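Long-range contacts in putative hydantoin racemase (Klebsiella pneumoniae subsp. pneumoniae, PDB 3QVJ), which interconverts the enantiomers of allantoin and probably racemises other 5-monosubstituted hydantoins as well: residues Ile4-Pro9 / Gly72-Cys77; Val58-Arg63 / Phe239-Pro244. All coordinates share one frame; numbering follows the deposited sequence.

Contact 1 (Ile4-Pro9 / Gly72-Cys77)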
loop_
_atom_site.group_PDB
_atom_site.type_symbol
_atom_site.label_atom_id
_atom_site.label_comp_id
_atom_site.label_asym_id
_atom_site.label_seq_id
_atom_site.Cartn_x
_atom_site.Cartn_y
_atom_site.Cartn_z
ATOM N N ILE A 4 -15.978 -21.138 -26.495
ATOM C CA ILE A 4 -15.520 -20.793 -25.147
ATOM C C ILE A 4 -15.852 -21.905 -24.150
ATOM O O ILE A 4 -17.025 -22.198 -23.903
ATOM C CB ILE A 4 -16.133 -19.447 -24.657
ATOM C CG1 ILE A 4 -15.750 -18.310 -25.609
ATOM C CG2 ILE A 4 -15.683 -19.128 -23.221
ATOM C CD1 ILE A 4 -16.410 -16.984 -25.291
ATOM N N GLN A 5 -14.807 -22.511 -23.589
ATOM C CA GLN A 5 -14.952 -23.542 -22.564
ATOM C C GLN A 5 -15.192 -22.897 -21.197
ATOM O O GLN A 5 -14.294 -22.265 -20.631
ATOM C CB GLN A 5 -13.707 -24.436 -22.515
ATOM C CG GLN A 5 -13.901 -25.713 -21.682
ATOM C CD GLN A 5 -12.604 -26.426 -21.338
ATOM O OE1 GLN A 5 -11.563 -25.795 -21.118
ATOM N NE2 GLN A 5 -12.664 -27.758 -21.271
ATOM N N VAL A 6 -16.409 -23.052 -20.679
ATOM C CA VAL A 6 -16.756 -22.527 -19.367
ATOM C C VAL A 6 -16.669 -23.663 -18.353
ATOM O O VAL A 6 -17.484 -24.598 -18.362
ATOM C CB VAL A 6 -18.151 -21.853 -19.351
ATOM C CG1 VAL A 6 -18.453 -21.262 -17.971
ATOM C CG2 VAL A 6 -18.234 -20.763 -20.427
ATOM N N ILE A 7 -15.656 -23.574 -17.495
ATOM C CA ILE A 7 -15.323 -24.639 -16.561
ATOM C C ILE A 7 -15.875 -24.345 -15.176
ATOM O O ILE A 7 -15.424 -23.411 -14.500
ATOM C CB ILE A 7 -13.790 -24.839 -16.436
ATOM C CG1 ILE A 7 -13.136 -25.005 -17.815
ATOM C CG2 ILE A 7 -13.471 -26.016 -15.506
ATOM C CD1 ILE A 7 -11.626 -24.992 -17.777
ATOM N N ASN A 8 -16.852 -25.147 -14.764
ATOM C CA ASN A 8 -17.248 -25.198 -13.369
ATOM C C ASN A 8 -16.202 -26.051 -12.649
ATOM O O ASN A 8 -16.076 -27.246 -12.938
ATOM C CB ASN A 8 -18.650 -25.801 -13.229
ATOM C CG ASN A 8 -19.082 -25.965 -11.772
ATOM O OD1 ASN A 8 -18.542 -25.316 -10.868
ATOM N ND2 ASN A 8 -20.063 -26.837 -11.544
ATOM N N PRO A 9 -15.427 -25.435 -11.732
ATOM C CA PRO A 9 -14.354 -26.139 -11.030
ATOM C C PRO A 9 -14.858 -27.153 -9.999
ATOM O O PRO A 9 -14.082 -27.998 -9.552
ATOM C CB PRO A 9 -13.594 -25.006 -10.322
ATOM C CG PRO A 9 -14.033 -23.756 -11.021
ATOM C CD PRO A 9 -15.449 -24.009 -11.368
ATOM N N GLY A 72 -10.943 -19.926 -25.854
ATOM C CA GLY A 72 -10.703 -19.411 -24.509
ATOM C C GLY A 72 -11.449 -20.183 -23.442
ATOM O O GLY A 72 -12.263 -21.067 -23.737
ATOM N N HIS A 73 -11.163 -19.840 -22.190
ATOM C CA HIS A 73 -11.683 -20.570 -21.052
ATOM C C HIS A 73 -12.142 -19.607 -19.965
ATOM O O HIS A 73 -11.544 -18.544 -19.771
ATOM C CB HIS A 73 -10.601 -21.475 -20.463
ATOM C CG HIS A 73 -9.784 -22.210 -21.483
ATOM N ND1 HIS A 73 -9.978 -23.543 -21.767
ATOM C CD2 HIS A 73 -8.751 -21.805 -22.259
ATOM C CE1 HIS A 73 -9.104 -23.929 -22.678
ATOM N NE2 HIS A 73 -8.353 -22.891 -23.000
ATOM N N VAL A 74 -13.205 -19.979 -19.260
ATOM C CA VAL A 74 -13.521 -19.322 -17.999
ATOM C C VAL A 74 -13.493 -20.280 -16.806
ATOM O O VAL A 74 -13.852 -21.461 -16.918
ATOM C CB VAL A 74 -14.770 -18.352 -18.060
ATOM C CG1 VAL A 74 -15.349 -18.217 -19.471
ATOM C CG2 VAL A 74 -15.843 -18.660 -17.008
ATOM N N ILE A 75 -12.990 -19.772 -15.685
ATOM C CA ILE A 75 -12.975 -20.519 -14.437
ATOM C C ILE A 75 -14.135 -20.007 -13.588
ATOM O O ILE A 75 -14.076 -18.905 -13.031
ATOM C CB ILE A 75 -11.617 -20.400 -13.731
ATOM C CG1 ILE A 75 -10.512 -20.979 -14.635
ATOM C CG2 ILE A 75 -11.650 -21.111 -12.374
ATOM C CD1 ILE A 75 -9.104 -20.821 -14.101
ATOM N N ALA A 76 -15.196 -20.813 -13.522
ATOM C CA ALA A 76 -16.471 -20.387 -12.949
ATOM C C ALA A 76 -16.659 -20.721 -11.460
ATOM O O ALA A 76 -17.740 -21.142 -11.035
ATOM C CB ALA A 76 -17.634 -20.924 -13.784
ATOM N N CYS A 77 -15.597 -20.536 -10.681
ATOM C CA CYS A 77 -15.699 -20.483 -9.222
ATOM C C CYS A 77 -15.121 -19.152 -8.757
ATOM O O CYS A 77 -14.104 -18.705 -9.281
ATOM C CB CYS A 77 -14.951 -21.642 -8.564
ATOM S SG CYS A 77 -14.600 -21.408 -6.796
HETATM O O HOH W 1 -17.802 -23.552 -9.007
#
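Chi1 of -168° sets CG of Q5 trans to its backbone N and the chain runs on extended, while chi1 of -43° at H73 leaves the imidazole close to its own backbone N; both side chains rise from the same face of the sheet, and these torsions bring amide and ring edge together there. H73 ND1 donates to Q5 OE1 at 2.8 Å, with the oxygen lying in the ring plane and the amide turned 57° from it. The other end of the amide is held too, Q5 NE2 bonding to the carbonyl of Q61. Backbone bonds alternate in parallel fashion: Q5 N to G72 O and V74 N to Q5 O, both 2.9 Å, then I7 N to V74 O and A76 N to I7 O, both 2.8 Å. On the other face V74 packs against I4 and V6, its CG2 lying 3.8 Å from V6 CG1. Past the strand ends, P9 CG presses tightly on C77 CB at 3.4 Å. One water donates to both N8 OD1 and A76 O; N8 ND2 bonds to T16 OG1. With strand 31-36 flanking 2-7, this is the central strand pair of a four-stranded parallel sheet with helices on its two faces, one of two such alpha/beta units in this Asp/Glu/hydantoin racemase fold.

Contact 2 (Val58-Arg63 / Phe239-Pro244)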
loop_
_atom_site.group_PDB
_atom_site.type_symbol
_atom_site.label_atom_id
_atom_site.label_comp_id
_atom_site.label_asym_id
_atom_site.label_seq_id
_atom_site.Cartn_x
_atom_site.Cartn_y
_atom_site.Cartn_z
ATOM N N VAL A 58 -9.728 -27.996 -12.791
ATOM C CA VAL A 58 -9.629 -26.953 -13.806
ATOM C C VAL A 58 -8.561 -27.312 -14.843
ATOM O O VAL A 58 -8.797 -27.195 -16.041
ATOM C CB VAL A 58 -9.320 -25.565 -13.173
ATOM C CG1 VAL A 58 -8.889 -24.557 -14.242
ATOM C CG2 VAL A 58 -10.529 -25.048 -12.402
ATOM N N LEU A 59 -7.395 -27.755 -14.377
ATOM C CA LEU A 59 -6.278 -28.066 -15.277
ATOM C C LEU A 59 -6.587 -29.239 -16.214
ATOM O O LEU A 59 -6.202 -29.223 -17.386
ATOM C CB LEU A 59 -4.990 -28.317 -14.489
ATOM C CG LEU A 59 -4.385 -27.090 -13.797
ATOM C CD1 LEU A 59 -3.172 -27.478 -12.962
ATOM C CD2 LEU A 59 -4.019 -26.001 -14.808
ATOM N N GLU A 60 -7.290 -30.240 -15.680
ATOM C CA GLU A 60 -7.755 -31.388 -16.450
ATOM C C GLU A 60 -8.651 -30.941 -17.604
ATOM O O GLU A 60 -8.500 -31.411 -18.738
ATOM C CB GLU A 60 -8.501 -32.376 -15.535
ATOM C CG GLU A 60 -8.584 -33.795 -16.086
ATOM C CD GLU A 60 -7.279 -34.571 -15.916
ATOM O OE1 GLU A 60 -7.078 -35.162 -14.825
ATOM O OE2 GLU A 60 -6.464 -34.602 -16.878
ATOM N N GLN A 61 -9.570 -30.024 -17.314
ATOM C CA GLN A 61 -10.474 -29.488 -18.331
ATOM C C GLN A 61 -9.782 -28.524 -19.306
ATOM O O GLN A 61 -10.103 -28.526 -20.495
ATOM C CB GLN A 61 -11.707 -28.838 -17.689
ATOM C CG GLN A 61 -12.692 -29.833 -17.060
ATOM C CD GLN A 61 -13.178 -30.890 -18.046
ATOM O OE1 GLN A 61 -13.802 -30.577 -19.054
ATOM N NE2 GLN A 61 -12.878 -32.146 -17.757
ATOM N N ILE A 62 -8.846 -27.713 -18.805
ATOM C CA ILE A 62 -8.025 -26.852 -19.668
ATOM C C ILE A 62 -7.334 -27.696 -20.743
ATOM O O ILE A 62 -7.373 -27.353 -21.927
ATOM C CB ILE A 62 -6.953 -26.044 -18.875
ATOM C CG1 ILE A 62 -7.602 -25.029 -17.914
ATOM C CG2 ILE A 62 -5.959 -25.358 -19.837
ATOM C CD1 ILE A 62 -8.295 -23.833 -18.577
ATOM N N ARG A 63 -6.713 -28.797 -20.320
ATOM C CA ARG A 63 -6.079 -29.741 -21.249
ATOM C C ARG A 63 -7.071 -30.238 -22.309
ATOM O O ARG A 63 -6.765 -30.212 -23.502
ATOM C CB ARG A 63 -5.480 -30.928 -20.494
ATOM C CG ARG A 63 -4.744 -31.916 -21.391
ATOM C CD ARG A 63 -5.181 -33.337 -21.088
ATOM N NE ARG A 63 -6.464 -33.642 -21.710
ATOM C CZ ARG A 63 -7.400 -34.424 -21.181
ATOM N NH1 ARG A 63 -7.217 -34.992 -19.994
ATOM N NH2 ARG A 63 -8.532 -34.629 -21.841
ATOM N N PHE A 239 -1.679 -37.435 -12.217
ATOM C CA PHE A 239 -1.323 -36.182 -12.877
ATOM C C PHE A 239 -0.778 -36.363 -14.302
ATOM O O PHE A 239 -0.628 -35.387 -15.037
ATOM C CB PHE A 239 -0.316 -35.398 -12.025
ATOM C CG PHE A 239 -0.810 -35.077 -10.637
ATOM C CD1 PHE A 239 -1.803 -34.120 -10.438
ATOM C CD2 PHE A 239 -0.281 -35.732 -9.531
ATOM C CE1 PHE A 239 -2.262 -33.820 -9.157
ATOM C CE2 PHE A 239 -0.732 -35.442 -8.243
ATOM C CZ PHE A 239 -1.724 -34.481 -8.055
ATOM N N GLN A 240 -0.503 -37.608 -14.695
ATOM C CA GLN A 240 0.194 -37.883 -15.959
ATOM C C GLN A 240 -0.567 -37.451 -17.219
ATOM O O GLN A 240 0.042 -37.256 -18.267
ATOM C CB GLN A 240 0.644 -39.353 -16.055
ATOM C CG GLN A 240 -0.475 -40.384 -16.054
ATOM C CD GLN A 240 0.045 -41.812 -15.924
ATOM O OE1 GLN A 240 -0.111 -42.451 -14.878
ATOM N NE2 GLN A 240 0.674 -42.314 -16.983
ATOM N N SER A 241 -1.881 -37.280 -17.106
ATOM C CA SER A 241 -2.698 -36.854 -18.246
ATOM C C SER A 241 -2.716 -35.334 -18.473
ATOM O O SER A 241 -3.195 -34.874 -19.512
ATOM C CB SER A 241 -4.133 -37.372 -18.099
ATOM O OG SER A 241 -4.811 -36.730 -17.024
ATOM N N LEU A 242 -2.188 -34.566 -17.518
ATOM C CA LEU A 242 -2.368 -33.106 -17.509
ATOM C C LEU A 242 -1.667 -32.315 -18.614
ATOM O O LEU A 242 -2.161 -31.264 -19.025
ATOM C CB LEU A 242 -2.006 -32.514 -16.139
ATOM C CG LEU A 242 -2.959 -32.795 -14.974
ATOM C CD1 LEU A 242 -2.411 -32.210 -13.682
ATOM C CD2 LEU A 242 -4.354 -32.268 -15.251
ATOM N N ASN A 243 -0.523 -32.800 -19.088
ATOM C CA ASN A 243 0.252 -32.059 -20.082
ATOM C C ASN A 243 0.847 -32.961 -21.172
ATOM O O ASN A 243 2.064 -33.156 -21.220
ATOM C CB ASN A 243 1.340 -31.219 -19.388
ATOM C CG ASN A 243 1.977 -30.184 -20.310
ATOM O OD1 ASN A 243 1.448 -29.860 -21.379
ATOM N ND2 ASN A 243 3.122 -29.656 -19.892
ATOM N N PRO A 244 -0.012 -33.518 -22.051
ATOM C CA PRO A 244 0.469 -34.408 -23.118
ATOM C C PRO A 244 1.198 -33.664 -24.239
ATOM O O PRO A 244 1.865 -34.292 -25.065
ATOM C CB PRO A 244 -0.820 -35.042 -23.652
ATOM C CG PRO A 244 -1.880 -34.032 -23.366
ATOM C CD PRO A 244 -1.482 -33.382 -22.070
#
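L242 and R63 lose the most surface in this contact, and E60 joins the two. The isobutyl group of L242 reaches toward helix 48-68 through its CD2 branch, which sits 4.1 Å from L59 CB and 3.5 Å from E60 OE2, crossing the E60 side chain at about a right angle. F49 of the second subunit packs on both L59 and L242, so this apolar patch continues across the subunit boundary. R63 leaves the helix toward the C-terminal residues and then bends at chi2 and chi3. Its aliphatic part does the touching: CG lies 3.6 Å from P244 CD, and CD comes within 3.0 Å of S241 O. S241 O stands near the guanidinium plane, at its edge, but is too far from the nitrogens for a hydrogen bond. The bend folds the guanidinium back over E60 O, and R63 NH1 forms a salt bridge with E60 OE2 at 3.2 Å; R63 NH2 pairs with E67. The same E60 OE2 accepts a hydrogen bond of 2.7 Å from S241 OG, met on the syn side and 23° out of the carboxylate plane. That is the one hydrogen bond between the two segments, and R63 NH1 supports its acceptor from within the helix. A carboxylate oxygen shared by a cation and a hydroxyl would probably favour the ionised form of E60.

Overall arrangement
From the N terminus, strand 2-7 supplies the first half of contact 1, helix 48-68 the first half of contact 2, and strand 72-75 then closes contact 1 over 62 intervening residues. Contact 2 closes only at 239-244, with 175 residues between its two segments, so the two loops cross. Helix 48-68 lies on the crossover from strand 31-36 to strand 72-75 and links the contacts, whose centres are about 14 Å apart. It lies against the sheet through I62 CD1, 3.6 Å from I7 CD1, and through V58 on P9, while other side chains of 58-63 receive the tail. Contact 1 is centred about 7 Å and contact 2 about 19 Å from the chain centre, and at contact 2 both helix and tail meet the second subunit.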